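Local structure of probable transcriptional regulator (Pseudomonas aeruginosa, 2FBI) at residues S53-L56 / A57-C61; V105-S108 / G109-K113; K113-Q116 / R117-E120. The protein probably binds DNA as a dimeric transcriptional regulator of the MarR family, through a winged helix-turn-helix domain. One frame throughout, in Å; residues are numbered along the deposited sequence. Where two conformers were deposited one is given.

Contact 1 (S53-L56 / A57-C61)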
loop_
_atom_site.group_PDB
_atom_site.type_symbol
_atom_site.label_atom_id
_atom_site.label_comp_id
_atom_site.label_asym_id
_atom_site.label_seq_id
_atom_site.Cartn_x
_atom_site.Cartn_y
_atom_site.Cartn_z
ATOM N N SER A 53 18.152 -9.006 -5.256
ATOM C CA SER A 53 16.743 -9.341 -5.292
ATOM C C SER A 53 15.959 -9.106 -4.010
ATOM O O SER A 53 14.782 -8.773 -4.105
ATOM C CB SER A 53 16.534 -10.757 -5.791
ATOM O OG SER A 53 17.079 -11.655 -4.846
ATOM N N TYR A 54 16.579 -9.227 -2.831
ATOM C CA TYR A 54 15.860 -8.891 -1.561
ATOM C C TYR A 54 15.733 -7.395 -1.394
ATOM O O TYR A 54 14.690 -6.836 -0.914
ATOM C CB TYR A 54 16.531 -9.549 -0.313
ATOM C CG TYR A 54 16.186 -11.044 -0.144
ATOM C CD1 TYR A 54 16.737 -11.998 -0.969
ATOM C CD2 TYR A 54 15.291 -11.483 0.838
ATOM C CE1 TYR A 54 16.419 -13.339 -0.854
ATOM C CE2 TYR A 54 14.966 -12.859 0.976
ATOM C CZ TYR A 54 15.551 -13.771 0.147
ATOM O OH TYR A 54 15.240 -15.126 0.234
ATOM N N GLN A 55 16.806 -6.713 -1.764
ATOM C CA GLN A 55 16.777 -5.245 -1.807
ATOM C C GLN A 55 15.654 -4.699 -2.757
ATOM O O GLN A 55 14.989 -3.691 -2.443
ATOM C CB GLN A 55 18.140 -4.780 -2.277
ATOM C CG GLN A 55 18.378 -3.330 -2.329
ATOM C CD GLN A 55 19.873 -3.007 -2.345
ATOM O OE1 GLN A 55 20.718 -3.819 -1.946
ATOM N NE2 GLN A 55 20.199 -1.805 -2.780
ATOM N N LEU A 56 15.485 -5.346 -3.913
ATOM C CA LEU A 56 14.481 -4.972 -4.909
ATOM C C LEU A 56 13.071 -5.149 -4.312
ATOM O O LEU A 56 12.230 -4.219 -4.372
ATOM C CB LEU A 56 14.685 -5.849 -6.178
ATOM C CG LEU A 56 13.673 -5.758 -7.348
ATOM C CD1 LEU A 56 13.563 -4.286 -7.813
ATOM C CD2 LEU A 56 14.035 -6.660 -8.500
ATOM N N ALA A 57 12.805 -6.319 -3.713
ATOM C CA ALA A 57 11.548 -6.539 -2.972
ATOM C C ALA A 57 11.269 -5.482 -1.910
ATOM O O ALA A 57 10.119 -5.045 -1.775
ATOM C CB ALA A 57 11.474 -7.970 -2.365
ATOM N N ASN A 58 12.307 -5.056 -1.192
ATOM C CA ASN A 58 12.183 -4.036 -0.167
ATOM C C ASN A 58 11.859 -2.642 -0.690
ATOM O O ASN A 58 11.072 -1.928 -0.080
ATOM C CB ASN A 58 13.440 -3.990 0.715
ATOM C CG ASN A 58 13.458 -5.092 1.771
ATOM O OD1 ASN A 58 12.461 -5.777 1.985
ATOM N ND2 ASN A 58 14.604 -5.262 2.432
ATOM N N GLN A 59 12.466 -2.257 -1.809
ATOM C CA GLN A 59 12.256 -0.950 -2.394
ATOM C C GLN A 59 10.952 -0.888 -3.162
ATOM O O GLN A 59 10.266 0.150 -3.137
ATOM C CB GLN A 59 13.395 -0.676 -3.343
ATOM C CG GLN A 59 14.724 -0.673 -2.644
ATOM C CD GLN A 59 15.464 0.514 -3.029
ATOM O OE1 GLN A 59 14.860 1.503 -3.438
ATOM N NE2 GLN A 59 16.785 0.471 -2.898
ATOM N N ALA A 60 10.638 -2.009 -3.826
ATOM C CA ALA A 60 9.486 -2.157 -4.714
ATOM C C ALA A 60 8.268 -2.440 -3.941
ATOM O O ALA A 60 7.170 -2.500 -4.531
ATOM C CB ALA A 60 9.704 -3.289 -5.732
ATOM N N CYS A 61 8.442 -2.634 -2.633
ATOM C CA CYS A 61 7.343 -2.886 -1.738
ATOM C C CYS A 61 6.524 -4.084 -2.275
ATOM O O CYS A 61 5.354 -3.943 -2.693
ATOM C CB CYS A 61 6.500 -1.610 -1.585
ATOM S SG CYS A 61 7.324 -0.317 -0.596
HETATM O O HOH W 1 13.279 -8.248 1.113
#
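The carboxamides of Gln55 and Gln59, one helical turn apart, lie side by side in almost the same plane, only 1° between them. Neither stacks on the other, and their nitrogens, Gln55 NE2 and Gln59 NE2, stay 4.1 Å apart without bonding. Gln59 reaches this place with CG beside its own backbone N (chi1 -61°) and a bend at the next bond. Its OE1 accepts from Gln48, which fixes the amide's rotation and suits a long polar side chain that must reach from this helix to Gln48 at the end of helix 36-48.

Asn58 presents a face instead. In the conformer given, one of two, Tyr54 O lies against that face with Asn58 CG 3.4 Å away. The same carbonyl receives Asn58 N at 3.0 Å and a water at 2.8 Å. This water also donates weakly to Asn58 OD1, so main chain and side chain share one solvent molecule.

On the inner side Leu56 and Ala60 meet loosely, Leu56 CD1 and Ala60 CB being 4.5 Å apart, while Ala60 N binds Leu56 O at 2.8 Å. Leucine is long enough to fill the core beside Ile44, Leu45, Met67 and Leu71. The small Ala57 and Ala60 let Met67 and helix 36-48 come close.

Cys61 then leaves the helix with positive phi, turning the chain toward helix 64-76. A short helix, a tight turn and a second helix packed over the same core are the helix-turn-helix of the MarR winged-helix fold; helix 64-76 is by family the probable recognition helix.

Contact 2 (V105-S108 / G109-K113)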
loop_
_atom_site.group_PDB
_atom_site.type_symbol
_atom_site.label_atom_id
_atom_site.label_comp_id
_atom_site.label_asym_id
_atom_site.label_seq_id
_atom_site.Cartn_x
_atom_site.Cartn_y
_atom_site.Cartn_z
ATOM N N VAL A 105 10.009 2.461 -21.814
ATOM C CA VAL A 105 9.897 3.649 -22.719
ATOM C C VAL A 105 8.489 3.807 -23.335
ATOM O O VAL A 105 7.883 4.861 -23.237
ATOM C CB VAL A 105 11.003 3.646 -23.818
ATOM C CG1 VAL A 105 10.735 4.751 -24.875
ATOM C CG2 VAL A 105 12.381 3.812 -23.208
ATOM N N SER A 106 7.951 2.757 -23.947
ATOM C CA SER A 106 6.640 2.921 -24.564
ATOM C C SER A 106 5.479 3.181 -23.597
ATOM O O SER A 106 4.497 3.779 -23.987
ATOM C CB SER A 106 6.322 1.782 -25.519
ATOM O OG SER A 106 6.015 0.625 -24.818
ATOM N N MET A 107 5.589 2.762 -22.343
ATOM C CA MET A 107 4.556 3.044 -21.374
ATOM C C MET A 107 4.638 4.451 -20.823
ATOM O O MET A 107 3.653 4.987 -20.374
ATOM C CB MET A 107 4.646 2.050 -20.225
ATOM C CG MET A 107 4.018 0.691 -20.561
ATOM S SD MET A 107 2.891 0.233 -19.263
ATOM C CE MET A 107 2.009 1.765 -19.005
ATOM N N SER A 108 5.822 5.051 -20.901
ATOM C CA SER A 108 6.115 6.315 -20.215
ATOM C C SER A 108 5.327 7.505 -20.724
ATOM O O SER A 108 4.994 8.367 -19.934
ATOM C CB SER A 108 7.635 6.624 -20.214
ATOM O OG SER A 108 8.062 6.987 -21.525
ATOM N N GLY A 109 4.997 7.544 -22.017
ATOM C CA GLY A 109 4.151 8.625 -22.553
ATOM C C GLY A 109 2.753 8.583 -21.957
ATOM O O GLY A 109 2.247 9.593 -21.422
ATOM N N ASP A 110 2.141 7.401 -21.980
ATOM C CA ASP A 110 0.870 7.206 -21.262
ATOM C C ASP A 110 0.976 7.591 -19.772
ATOM O O ASP A 110 0.138 8.330 -19.259
ATOM C CB ASP A 110 0.330 5.766 -21.449
ATOM C CG ASP A 110 -0.152 5.492 -22.890
ATOM O OD1 ASP A 110 -0.562 6.466 -23.577
ATOM O OD2 ASP A 110 -0.099 4.315 -23.354
ATOM N N MET A 111 2.009 7.115 -19.082
ATOM C CA MET A 111 2.109 7.395 -17.642
ATOM C C MET A 111 2.332 8.898 -17.338
ATOM O O MET A 111 1.870 9.398 -16.308
ATOM C CB MET A 111 3.125 6.469 -16.923
ATOM C CG MET A 111 2.894 4.932 -17.066
ATOM S SD MET A 111 1.482 4.109 -16.242
ATOM C CE MET A 111 0.176 4.624 -17.293
ATOM N N GLU A 112 3.018 9.609 -18.234
ATOM C CA GLU A 112 3.155 11.076 -18.129
ATOM C C GLU A 112 1.778 11.786 -18.259
ATOM O O GLU A 112 1.441 12.648 -17.435
ATOM C CB GLU A 112 4.201 11.573 -19.139
ATOM C CG GLU A 112 4.385 13.122 -19.304
ATOM C CD GLU A 112 4.733 13.858 -18.009
ATOM O OE1 GLU A 112 5.656 13.386 -17.307
ATOM O OE2 GLU A 112 4.076 14.901 -17.693
ATOM N N LYS A 113 0.969 11.370 -19.232
ATOM C CA LYS A 113 -0.389 11.925 -19.406
ATOM C C LYS A 113 -1.262 11.688 -18.181
ATOM O O LYS A 113 -2.055 12.569 -17.780
ATOM C CB LYS A 113 -1.103 11.300 -20.599
ATOM C CG LYS A 113 -0.306 11.250 -21.876
ATOM C CD LYS A 113 -0.881 12.167 -22.931
ATOM C CE LYS A 113 0.014 12.184 -24.205
ATOM N NZ LYS A 113 0.050 10.860 -24.905
HETATM O O HOH W 2 5.589 6.646 -24.526
#
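Met107 and Met111 make the apolar part, lying side by side on the inner face of the helix and pointing the same way. The methyl does the touching: Met107 CE is 3.7 Å from Met111 SD and 3.8 Å from Met111 CE, in the Met111 conformer given, one of two. Both chains bend at their second and third torsions, and the end of Met107 comes nearer to Met111 than its first bond would suggest. Trp39 packs on both, Leu29 and Leu34 on Met107, and Phe25 and Arg7 of the second subunit on Met111. Flexible, unbranched methionine suits such a many-sided niche.

Among the direct hydrogen bonds, Met111 N donates to Met107 O at 3.0 Å, and Glu112 N donates to Ser108 O at 2.9 Å. Ser108 adds a side-chain bond: with OG between its backbone N and carbonyl carbon (chi1 71°), the hydroxyl turns back and donates to Val105 O at 2.7 Å. That oxygen also accepts from Ser108 N, so serine grips it twice, as a short hydroxyl on a helix readily can. Asp110 is bonded through OD2 to His32, linking this helix to helix 26-32.

Water provides the third kind of link. Gly109 N is 4.1 Å from Val105 O, too far for the usual helical bond, and a water stands in for it on the exposed side, accepting from Gly109 N at 2.7 Å and donating to Val105 O at 3.2 Å.

The chemistry thus differs across the helix: the methionine side keeps its direct backbone bond, whereas the solvent side is stretched and hydrated, consistent with a gentle bend away from the water.

Contact 3 (K113-Q116 / R117-E120)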
loop_
_atom_site.group_PDB
_atom_site.type_symbol
_atom_site.label_atom_id
_atom_site.label_comp_id
_atom_site.label_asym_id
_atom_site.label_seq_id
_atom_site.Cartn_x
_atom_site.Cartn_y
_atom_site.Cartn_z
ATOM N N LYS A 113 0.969 11.370 -19.232
ATOM C CA LYS A 113 -0.389 11.925 -19.406
ATOM C C LYS A 113 -1.262 11.688 -18.181
ATOM O O LYS A 113 -2.055 12.569 -17.780
ATOM C CB LYS A 113 -1.103 11.300 -20.599
ATOM C CG LYS A 113 -0.306 11.250 -21.876
ATOM C CD LYS A 113 -0.881 12.167 -22.931
ATOM C CE LYS A 113 0.014 12.184 -24.205
ATOM N NZ LYS A 113 0.050 10.860 -24.905
ATOM N N ASN A 114 -1.116 10.504 -17.568
ATOM C CA ASN A 114 -1.864 10.242 -16.361
ATOM C C ASN A 114 -1.423 11.080 -15.195
ATOM O O ASN A 114 -2.252 11.471 -14.365
ATOM C CB ASN A 114 -1.858 8.757 -16.044
ATOM C CG ASN A 114 -2.544 7.957 -17.128
ATOM O OD1 ASN A 114 -3.618 8.336 -17.585
ATOM N ND2 ASN A 114 -1.918 6.874 -17.565
ATOM N N TYR A 115 -0.127 11.404 -15.144
ATOM C CA TYR A 115 0.365 12.367 -14.144
ATOM C C TYR A 115 -0.094 13.807 -14.417
ATOM O O TYR A 115 -0.380 14.537 -13.490
ATOM C CB TYR A 115 1.914 12.328 -14.004
ATOM C CG TYR A 115 2.352 11.319 -12.987
ATOM C CD1 TYR A 115 3.017 10.167 -13.381
ATOM C CD2 TYR A 115 2.013 11.482 -11.615
ATOM C CE1 TYR A 115 3.412 9.205 -12.425
ATOM C CE2 TYR A 115 2.382 10.531 -10.677
ATOM C CZ TYR A 115 3.087 9.394 -11.087
ATOM O OH TYR A 115 3.437 8.436 -10.168
ATOM N N GLN A 116 -0.147 14.205 -15.679
ATOM C CA GLN A 116 -0.756 15.496 -16.062
ATOM C C GLN A 116 -2.225 15.614 -15.615
ATOM O O GLN A 116 -2.632 16.646 -15.094
ATOM C CB GLN A 116 -0.586 15.763 -17.570
ATOM C CG GLN A 116 0.885 16.076 -17.917
ATOM C CD GLN A 116 1.272 15.906 -19.419
ATOM O OE1 GLN A 116 0.599 15.196 -20.211
ATOM N NE2 GLN A 116 2.388 16.552 -19.800
ATOM N N ARG A 117 -2.996 14.539 -15.762
ATOM C CA ARG A 117 -4.378 14.504 -15.251
ATOM C C ARG A 117 -4.428 14.658 -13.741
ATOM O O ARG A 117 -5.307 15.356 -13.211
ATOM C CB ARG A 117 -5.070 13.224 -15.686
ATOM C CG ARG A 117 -5.267 13.106 -17.195
ATOM C CD ARG A 117 -6.048 11.822 -17.590
ATOM N NE ARG A 117 -6.351 11.842 -19.042
ATOM C CZ ARG A 117 -5.720 11.152 -20.015
ATOM N NH1 ARG A 117 -4.700 10.321 -19.751
ATOM N NH2 ARG A 117 -6.114 11.287 -21.284
ATOM N N ILE A 118 -3.477 14.019 -13.030
ATOM C CA ILE A 118 -3.422 14.127 -11.564
ATOM C C ILE A 118 -3.049 15.549 -11.138
ATOM O O ILE A 118 -3.638 16.128 -10.215
ATOM C CB ILE A 118 -2.454 13.062 -10.926
ATOM C CG1 ILE A 118 -3.064 11.643 -11.075
ATOM C CG2 ILE A 118 -2.115 13.440 -9.467
ATOM C CD1 ILE A 118 -2.224 10.450 -10.543
ATOM N N GLN A 119 -2.083 16.121 -11.843
ATOM C CA GLN A 119 -1.564 17.451 -11.523
ATOM C C GLN A 119 -2.686 18.497 -11.693
ATOM O O GLN A 119 -2.912 19.312 -10.802
ATOM C CB GLN A 119 -0.410 17.735 -12.458
ATOM C CG GLN A 119 0.673 18.623 -11.902
ATOM C CD GLN A 119 1.671 18.949 -12.989
ATOM O OE1 GLN A 119 2.351 18.042 -13.518
ATOM N NE2 GLN A 119 1.720 20.232 -13.391
ATOM N N GLU A 120 -3.417 18.421 -12.804
ATOM C CA GLU A 120 -4.559 19.325 -13.064
ATOM C C GLU A 120 -5.660 19.212 -12.022
ATOM O O GLU A 120 -6.130 20.203 -11.506
ATOM C CB GLU A 120 -5.129 19.068 -14.462
ATOM C CG GLU A 120 -4.133 19.373 -15.558
ATOM C CD GLU A 120 -4.523 18.805 -16.910
ATOM O OE1 GLU A 120 -5.613 18.180 -17.012
ATOM O OE2 GLU A 120 -3.732 18.985 -17.888
#
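Asn114 and Arg117 touch along one flank, where the packed side of the helix gives way to the open one. They lie side by side, pointing the same way, with amide and guanidinium planes 37° apart. Asn114 OD1 lies at the guanidinium edge and accepts from Arg117 NH1 at 3.1 Å, a weak bond bent to 133°. Asn114 itself is buried, and its other end, ND2, binds Ser28, so a two-ended amide suits the place.

The packed side holds Tyr115 and Ile118 as well. Ile118 CG1 stands beside its own backbone N (chi1 -70°), which lays it 3.4 Å from Asn114 O, and Ile118 CD1 approaches the Tyr115 ring obliquely, 4.5 Å from CD2. Phe25 meets both side chains; Tyr115 OH bonds to Leu10 N of the second subunit, and Ile118 also packs on Ile140 of that subunit.

The outer face is more exposed, with few side-chain contacts. Arg117 runs extended over Lys113 O, its NH1 passing Lys113 CB at 3.8 Å, and the polar chains here suit solvent.

Hydrophobic bulk with one phenol hydroxyl therefore serves the dimer side, while the exposed arginine has a weak bond to a neutral amide, which probably does little to balance its charge.

How the contacts relate
None of the three contacts closes a long loop; each joins neighbouring turns of one helix. Contact 1 comes first, in helix 53-59, between helix 36-48 and helix 64-76. The chain then runs through helix 64-76 and the wing strands 80-85 and 91-96 before entering helix 98-122. There contact 2 leads directly into contact 3: they share Lys113, their centres are about 12 Å apart, and they neither nest nor cross. The centre of contact 1 is about 23 Å from that of contact 2 and about 27 Å from that of contact 3, across the chain's centre. The three sample the DNA-binding domain and the long helix leading toward helix 124-138, and each reaches the second subunit.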